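Local coordinates for uncharacterized protein (Bacteroides ovatus, PDB 4IRT), which is of unknown function but carries a BNR-repeat-like beta-propeller domain and is a putative neuraminidase, at residues Y211-D216 against Y222-E227. Sequence-based numbering, arbitrary orientation.
With EDO (1,2-ethanediol), chain M.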
loop_
_atom_site.group_PDB
_atom_site.type_symbol
_atom_site.label_atom_id
_atom_site.label_comp_id
_atom_site.label_asym_id
_atom_site.label_seq_id
_atom_site.Cartn_x
_atom_site.Cartn_y
_atom_site.Cartn_z
ATOM N N TYR A 211 -0.793 -3.252 16.138
ATOM C CA TYR A 211 0.243 -4.016 15.452
ATOM C C TYR A 211 0.159 -5.504 15.787
ATOM O O TYR A 211 -0.136 -5.860 16.905
ATOM C CB TYR A 211 1.615 -3.495 15.862
ATOM C CG TYR A 211 2.755 -4.295 15.283
ATOM C CD1 TYR A 211 3.190 -4.070 13.971
ATOM C CD2 TYR A 211 3.403 -5.259 16.028
ATOM C CE1 TYR A 211 4.221 -4.813 13.425
ATOM C CE2 TYR A 211 4.423 -6.019 15.481
ATOM C CZ TYR A 211 4.853 -5.776 14.192
ATOM O OH TYR A 211 5.907 -6.479 13.645
ATOM N N ALA A 212 0.468 -6.342 14.807
ATOM C CA ALA A 212 0.695 -7.742 15.027
ATOM C C ALA A 212 1.639 -8.262 13.970
ATOM O O ALA A 212 1.792 -7.638 12.929
ATOM C CB ALA A 212 -0.621 -8.505 14.968
ATOM N N ARG A 213 2.288 -9.381 14.259
ATOM C CA ARG A 213 3.126 -10.065 13.254
ATOM C C ARG A 213 3.047 -11.578 13.330
ATOM O O ARG A 213 2.760 -12.142 14.374
ATOM C CB ARG A 213 4.577 -9.598 13.332
ATOM C CG ARG A 213 5.234 -9.773 14.704
ATOM C CD ARG A 213 6.726 -9.504 14.551
ATOM N NE ARG A 213 7.447 -9.347 15.821
ATOM C CZ ARG A 213 8.102 -8.259 16.193
ATOM N NH1 ARG A 213 8.103 -7.162 15.440
ATOM N NH2 ARG A 213 8.748 -8.263 17.338
ATOM N N SER A 214 3.324 -12.233 12.216
ATOM C CA SER A 214 3.249 -13.681 12.122
ATOM C C SER A 214 4.519 -14.214 11.484
ATOM O O SER A 214 4.945 -13.729 10.419
ATOM C CB SER A 214 2.084 -14.129 11.252
ATOM O OG SER A 214 2.102 -15.554 11.125
ATOM N N PHE A 215 5.079 -15.255 12.114
ATOM C CA PHE A 215 6.292 -15.928 11.645
ATOM C C PHE A 215 6.040 -17.238 10.890
ATOM O O PHE A 215 6.994 -17.866 10.417
ATOM C CB PHE A 215 7.207 -16.228 12.841
ATOM C CG PHE A 215 7.608 -14.999 13.606
ATOM C CD1 PHE A 215 8.735 -14.277 13.249
ATOM C CD2 PHE A 215 6.850 -14.569 14.674
ATOM C CE1 PHE A 215 9.117 -13.143 13.963
ATOM C CE2 PHE A 215 7.182 -13.409 15.357
ATOM C CZ PHE A 215 8.341 -12.706 15.013
ATOM N N ASP A 216 4.768 -17.642 10.769
ATOM C CA ASP A 216 4.394 -18.918 10.156
ATOM C C ASP A 216 3.317 -18.740 9.067
ATOM O O ASP A 216 2.342 -19.498 8.981
ATOM C CB ASP A 216 3.951 -19.888 11.228
ATOM C CG ASP A 216 2.748 -19.394 12.022
ATOM O OD1 ASP A 216 2.197 -18.287 11.723
ATOM O OD2 ASP A 216 2.364 -20.111 12.966
ATOM N N TYR A 222 1.735 -12.670 16.819
ATOM C CA TYR A 222 2.485 -12.252 18.017
ATOM C C TYR A 222 2.520 -10.747 18.218
ATOM O O TYR A 222 2.407 -9.982 17.271
ATOM C CB TYR A 222 3.920 -12.789 17.950
ATOM C CG TYR A 222 3.969 -14.287 18.233
ATOM C CD1 TYR A 222 3.663 -15.214 17.241
ATOM C CD2 TYR A 222 4.281 -14.769 19.508
ATOM C CE1 TYR A 222 3.679 -16.576 17.503
ATOM C CE2 TYR A 222 4.325 -16.133 19.773
ATOM C CZ TYR A 222 4.014 -17.035 18.769
ATOM O OH TYR A 222 4.003 -18.392 19.033
ATOM N N LYS A 223 2.712 -10.347 19.468
ATOM C CA LYS A 223 3.049 -8.979 19.803
ATOM C C LYS A 223 4.568 -8.855 19.789
ATOM O O LYS A 223 5.276 -9.862 19.864
ATOM C CB LYS A 223 2.515 -8.633 21.191
ATOM C CG LYS A 223 1.000 -8.780 21.331
ATOM C CD LYS A 223 0.507 -8.152 22.631
ATOM C CE LYS A 223 -1.002 -8.255 22.773
ATOM N NZ LYS A 223 -1.585 -7.427 23.873
ATOM N N THR A 224 5.053 -7.623 19.710
ATOM C CA THR A 224 6.494 -7.350 19.755
ATOM C C THR A 224 7.130 -7.862 21.048
ATOM O O THR A 224 8.319 -8.247 21.075
ATOM C CB THR A 224 6.817 -5.845 19.690
ATOM O OG1 THR A 224 6.177 -5.181 20.782
ATOM C CG2 THR A 224 6.408 -5.225 18.343
ATOM N N SER A 225 6.351 -7.806 22.118
ATOM C CA SER A 225 6.804 -8.168 23.437
ATOM C C SER A 225 6.795 -9.693 23.648
ATOM O O SER A 225 7.147 -10.169 24.723
ATOM C CB SER A 225 5.960 -7.442 24.502
ATOM O OG SER A 225 4.563 -7.462 24.196
ATOM N N GLY A 226 6.388 -10.453 22.630
ATOM C CA GLY A 226 6.553 -11.902 22.620
ATOM C C GLY A 226 5.314 -12.735 22.892
ATOM O O GLY A 226 5.332 -13.947 22.663
ATOM N N GLU A 227 4.228 -12.115 23.357
ATOM C CA GLU A 227 3.015 -12.880 23.617
ATOM C C GLU A 227 2.385 -13.335 22.303
ATOM O O GLU A 227 2.310 -12.581 21.325
ATOM C CB GLU A 227 1.976 -12.077 24.411
ATOM C CG GLU A 227 2.466 -11.533 25.744
ATOM C CD GLU A 227 3.151 -10.170 25.632
ATOM O OE1 GLU A 227 3.550 -9.751 24.508
ATOM O OE2 GLU A 227 3.305 -9.516 26.683
HETATM C C1 EDO M . 7.675 -11.844 19.091
HETATM O O1 EDO M . 7.013 -11.188 17.988
HETATM C C2 EDO M . 9.161 -12.095 18.841
HETATM O O2 EDO M . 9.826 -10.847 18.606
#
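R213 and Y222 pair backbone to backbone in a single antiparallel, hydrogen-bonded bridge. Y222 N gives a short bond of 2.7 Å to R213 O, and R213 N returns one of 3.1 Å to Y222 O. From CB the R213 side chain then runs out over the loop. With chi1 at 57°, CG is tucked between N and C of its own backbone, and the chain stays extended to NE, which carries the guanidinium across T224 at about a right angle. R213 CG passes Y222 O at 3.8 Å. R213 CD lies 3.8 Å from O1 of a bound 1,2-ethanediol. R213 NE donates to this O1, 2.9 Å away and near the guanidinium plane. R213 NH2 reaches O2 of the same diol, while T224 CA sits over one guanidinium face, 3.4 Å from R213 NH2. R213 NH1 donates to Y211 OH at 2.9 Å; the hydroxyl lies 24° out of the guanidinium plane, and H192 also bonds it. A leucine here would probably leave Y211 OH without this donor and the diol without two of its bonds. T224 CG2 touches Y211 CE2 at 3.6 Å, and T224 OG1 bonds E239 on the next strand. F215 turns its edge to diol O1 and meets Y222 CD1. The contact ties the end of strand 206-214, in one four-stranded propeller sheet, to the loop that follows it. The arginine's donors are split: NH1 serves a tyrosine of its own strand, while NE and NH2 hold a diol, probably from the crystallisation liquor, that in turn donates to K223 O. Without the additive, water could probably take this place.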